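Local coordinates for protein putative cathepsin d (PDB 5N7Q) that probably cleaves proteins internally as a cathepsin D-like aspartic endopeptidase of the tick Ixodes ricinus, captured in complex with the inhibitor pepstatin A, at residues G203-S208 against G276-L281; V270-S275 against D316-P321. One frame throughout, in Å; residues are numbered along the deposited sequence.

From the N terminus the chain first reaches 203-208, on the long strand 198-206. It then runs through 67 intervening residues, including helix 237-247, before contact 1 closes that loop at 276-281. Strand 270-274 precedes this second segment in the chain and, in the sheet, lies between strands 198-206 and 277-281. From 270-275 contact 2 spans 40 residues to reach the short helix 316-319. The segments alternate along the chain, so the two connections cross. Contact 1 ties together, at the surface, the two strands that flank 270-274, whereas contact 2 fastens that middle strand to a buried helical turn; the centres of the two contacts are about 8 Å apart.

Contact 1: G203-S208 against G276-L281; sequences GVKSVS and GKEFSL
Lys205 turns its CG into the space between its own backbone N and carbonyl carbon (chi1 66°), while Glu278 carries CG beside its backbone N (chi1 -70°), and from these starts both side chains run out extended and meet at about a right angle. The meeting is confined to their ends: Lys205 NZ donates to Glu278 OE2 at 2.7 Å in a short salt bridge. The ammonium approaches from above the carboxylate, 41° out of its plane. Glu278 OE1 is much farther away, 4.0 Å from Lys205 NZ, so one oxygen carries the bond and the carboxylate is not gripped as a fork. The neighbouring methylene follows, with Lys205 CE 3.4 Å from Glu278 OE2. Between the two backbones lies strand 270-274, bonded to both. Thr271 pairs with Lys205 through the backbone, and the Glu278 side chain touches Thr271 and Thr273, so the charged pair bridges over both threonines. Because it lies at the surface, water probably weakens its electrostatic gain. The arrangement is a cross-strand salt bridge spanning a central strand, in an antiparallel part of a mixed sheet, here in the C-terminal lobe of the bilobal pepsin-like fold.

Contact 2: V270-S275 against D316-P321; sequences VTFTIS and DVFLGP
Phe272 O accepts a probable hydrogen bond from Phe279 N, which joins strand 270-274 to 277-281 at the residue whose CB points toward Phe318. Between strand and helix the touching atoms are all carbon. Phe318 has its CG opposite the backbone N (chi1 -167°), which sends the ring out from helix 316-319 toward the strand. Its far end divides between two neighbours: Phe318 CE1 comes to 4.1 Å from Phe272 CB, and Phe318 CZ is met at 3.9 Å by Ile274 CD1, reaching the other way from the strand. The two aromatic rings form an offset edge-to-face pair, with the edge of Phe318 toward the face of Phe272, their centroids 5.7 Å apart and their planes inclined at 74°. On the helical side, Gly320 N bonds back to Asp316 O at 3.0 Å. Phe279, Tyr322 and Phe335 also pack against Phe318, making an aromatic cluster between the 270-281 hairpin and the sheet of strands 322-327 and 332-337; the Phe318 side chain is about 9 Å from that of Asp227, a predicted active-site residue. With all three touching side chains buried and apolar, the contact probably depends on dispersion, water exclusion and the weak electrostatic preference of ring hydrogens for an aromatic face.

Contact 1: G203-S208 against G276-L281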
# COMPACT_ATOMS: atom_id res chain seq x y z
N GLY A 203 2.36 -20.67 -5.85
CA GLY A 203 3.57 -21.08 -5.13
C GLY A 203 4.55 -19.96 -4.94
O GLY A 203 4.41 -18.89 -5.53
N VAL A 204 5.53 -20.20 -4.08
CA VAL A 204 6.60 -19.25 -3.79
C VAL A 204 7.86 -20.10 -3.73
O VAL A 204 7.83 -21.18 -3.14
CB VAL A 204 6.38 -18.54 -2.44
CG1 VAL A 204 7.52 -17.58 -2.11
CG2 VAL A 204 5.06 -17.78 -2.42
N LYS A 205 8.94 -19.68 -4.38
CA LYS A 205 10.16 -20.50 -4.36
C LYS A 205 11.40 -19.67 -4.48
O LYS A 205 11.35 -18.53 -4.95
CB LYS A 205 10.14 -21.52 -5.49
CG LYS A 205 10.20 -20.93 -6.89
CD LYS A 205 10.18 -22.01 -7.97
CE LYS A 205 10.03 -21.37 -9.35
NZ LYS A 205 9.88 -22.37 -10.44
N SER A 206 12.52 -20.26 -4.07
CA SER A 206 13.83 -19.69 -4.32
C SER A 206 14.74 -20.83 -4.70
O SER A 206 14.71 -21.89 -4.05
CB SER A 206 14.36 -19.01 -3.07
OG SER A 206 15.54 -18.30 -3.40
N VAL A 207 15.51 -20.65 -5.76
CA VAL A 207 16.36 -21.70 -6.31
C VAL A 207 17.75 -21.11 -6.42
O VAL A 207 18.04 -20.34 -7.33
CB VAL A 207 15.85 -22.16 -7.69
CG1 VAL A 207 16.64 -23.37 -8.18
CG2 VAL A 207 14.36 -22.46 -7.64
N SER A 208 18.63 -21.46 -5.49
CA SER A 208 19.98 -20.91 -5.49
C SER A 208 20.91 -21.76 -6.33
O SER A 208 20.82 -22.98 -6.30
CB SER A 208 20.52 -20.85 -4.07
OG SER A 208 21.83 -20.34 -4.08
N GLY A 276 -0.34 -19.16 -12.94
CA GLY A 276 0.57 -19.99 -13.69
C GLY A 276 1.82 -19.34 -14.22
O GLY A 276 2.66 -20.03 -14.81
N LYS A 277 1.97 -18.03 -14.01
CA LYS A 277 3.12 -17.28 -14.50
C LYS A 277 4.05 -16.95 -13.33
O LYS A 277 3.61 -16.64 -12.22
CB LYS A 277 2.69 -16.01 -15.20
CG LYS A 277 3.86 -15.23 -15.75
CD LYS A 277 3.44 -14.12 -16.68
CE LYS A 277 4.65 -13.34 -17.15
NZ LYS A 277 5.48 -14.09 -18.14
N GLU A 278 5.35 -16.96 -13.62
CA GLU A 278 6.36 -16.64 -12.61
C GLU A 278 6.62 -15.15 -12.54
O GLU A 278 6.88 -14.51 -13.56
CB GLU A 278 7.66 -17.38 -12.89
CG GLU A 278 7.51 -18.87 -12.64
CD GLU A 278 8.81 -19.65 -12.61
OE1 GLU A 278 9.90 -19.06 -12.77
OE2 GLU A 278 8.72 -20.88 -12.41
N PHE A 279 6.62 -14.63 -11.32
CA PHE A 279 6.95 -13.24 -11.03
C PHE A 279 8.18 -13.27 -10.10
O PHE A 279 8.06 -13.51 -8.91
CB PHE A 279 5.74 -12.53 -10.39
CG PHE A 279 4.59 -12.40 -11.34
CD1 PHE A 279 4.49 -11.31 -12.18
CD2 PHE A 279 3.65 -13.41 -11.42
CE1 PHE A 279 3.45 -11.22 -13.09
CE2 PHE A 279 2.60 -13.33 -12.32
CZ PHE A 279 2.51 -12.22 -13.16
N SER A 280 9.33 -13.01 -10.70
CA SER A 280 10.65 -13.13 -10.04
C SER A 280 11.04 -11.80 -9.38
O SER A 280 10.78 -10.72 -9.90
CB SER A 280 11.67 -13.55 -11.10
OG SER A 280 12.93 -13.82 -10.51
N LEU A 281 11.68 -11.91 -8.22
CA LEU A 281 12.27 -10.79 -7.52
C LEU A 281 13.76 -11.09 -7.34
O LEU A 281 14.10 -12.10 -6.76
CB LEU A 281 11.62 -10.63 -6.15
CG LEU A 281 10.12 -10.40 -6.17
CD1 LEU A 281 9.58 -10.50 -4.77
CD2 LEU A 281 9.82 -9.02 -6.73

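Contact 2: V270-S275 against D316-P321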
# COMPACT_ATOMS: atom_id res chain seq x y z
N VAL A 270 13.79 -14.76 -5.67
CA VAL A 270 12.60 -15.35 -5.06
C VAL A 270 11.43 -15.13 -6.01
O VAL A 270 11.24 -14.04 -6.52
CB VAL A 270 12.32 -14.75 -3.68
CG1 VAL A 270 11.03 -15.27 -3.06
CG2 VAL A 270 13.47 -15.03 -2.72
N THR A 271 10.65 -16.18 -6.27
CA THR A 271 9.64 -16.16 -7.33
C THR A 271 8.26 -16.51 -6.80
O THR A 271 8.09 -17.51 -6.10
CB THR A 271 10.04 -17.15 -8.43
OG1 THR A 271 11.34 -16.80 -8.92
CG2 THR A 271 9.02 -17.15 -9.59
N PHE A 272 7.26 -15.70 -7.18
CA PHE A 272 5.84 -15.92 -6.88
C PHE A 272 5.15 -16.34 -8.15
O PHE A 272 5.33 -15.71 -9.19
CB PHE A 272 5.18 -14.63 -6.35
CG PHE A 272 5.61 -14.28 -4.97
CD1 PHE A 272 6.87 -13.71 -4.76
CD2 PHE A 272 4.80 -14.53 -3.87
CE1 PHE A 272 7.30 -13.42 -3.48
CE2 PHE A 272 5.23 -14.25 -2.59
CZ PHE A 272 6.48 -13.70 -2.39
N THR A 273 4.44 -17.46 -8.10
CA THR A 273 3.71 -17.96 -9.26
C THR A 273 2.25 -17.60 -9.08
O THR A 273 1.62 -17.99 -8.11
CB THR A 273 3.90 -19.46 -9.45
OG1 THR A 273 5.29 -19.74 -9.70
CG2 THR A 273 3.06 -19.94 -10.67
N ILE A 274 1.70 -16.84 -10.03
CA ILE A 274 0.35 -16.32 -9.95
C ILE A 274 -0.29 -16.52 -11.31
O ILE A 274 0.29 -16.16 -12.32
CB ILE A 274 0.33 -14.80 -9.59
CG1 ILE A 274 1.20 -14.52 -8.34
CG2 ILE A 274 -1.10 -14.32 -9.45
CD1 ILE A 274 1.40 -13.04 -8.06
N SER A 275 -1.46 -17.15 -11.32
CA SER A 275 -2.12 -17.54 -12.58
C SER A 275 -1.19 -18.32 -13.53
O SER A 275 -1.25 -18.16 -14.75
CB SER A 275 -2.75 -16.31 -13.26
OG SER A 275 -3.81 -15.79 -12.46
N ASP A 316 5.18 -3.06 -1.36
CA ASP A 316 5.90 -2.26 -2.34
C ASP A 316 7.10 -3.01 -2.94
O ASP A 316 7.47 -2.78 -4.09
CB ASP A 316 6.37 -0.94 -1.74
CG ASP A 316 5.25 -0.09 -1.16
OD1 ASP A 316 4.08 -0.24 -1.62
OD2 ASP A 316 5.54 0.74 -0.25
N VAL A 317 7.71 -3.91 -2.18
CA VAL A 317 8.78 -4.76 -2.75
C VAL A 317 8.34 -5.48 -4.03
O VAL A 317 9.12 -5.60 -4.98
CB VAL A 317 9.28 -5.77 -1.68
CG1 VAL A 317 9.97 -6.96 -2.32
CG2 VAL A 317 10.17 -5.05 -0.69
N PHE A 318 7.09 -5.96 -4.05
CA PHE A 318 6.50 -6.62 -5.23
C PHE A 318 5.87 -5.65 -6.21
O PHE A 318 6.03 -5.79 -7.44
CB PHE A 318 5.43 -7.66 -4.79
CG PHE A 318 4.99 -8.59 -5.87
CD1 PHE A 318 5.71 -9.74 -6.15
CD2 PHE A 318 3.87 -8.32 -6.63
CE1 PHE A 318 5.31 -10.60 -7.15
CE2 PHE A 318 3.48 -9.18 -7.65
CZ PHE A 318 4.17 -10.32 -7.90
N LEU A 319 5.16 -4.66 -5.69
CA LEU A 319 4.34 -3.78 -6.52
C LEU A 319 5.16 -2.72 -7.24
O LEU A 319 4.65 -2.04 -8.12
CB LEU A 319 3.25 -3.12 -5.63
CG LEU A 319 2.28 -4.08 -4.93
CD1 LEU A 319 1.43 -3.29 -3.93
CD2 LEU A 319 1.43 -4.84 -5.92
N GLY A 320 6.44 -2.59 -6.90
CA GLY A 320 7.37 -1.79 -7.70
C GLY A 320 7.78 -2.44 -9.01
O GLY A 320 7.62 -1.85 -10.09
N PRO A 321 8.35 -3.65 -8.95
CA PRO A 321 8.78 -4.30 -10.21
C PRO A 321 7.60 -4.78 -11.08
O PRO A 321 7.79 -5.04 -12.27
CB PRO A 321 9.68 -5.48 -9.74
CG PRO A 321 9.37 -5.65 -8.30
CD PRO A 321 8.97 -4.30 -7.78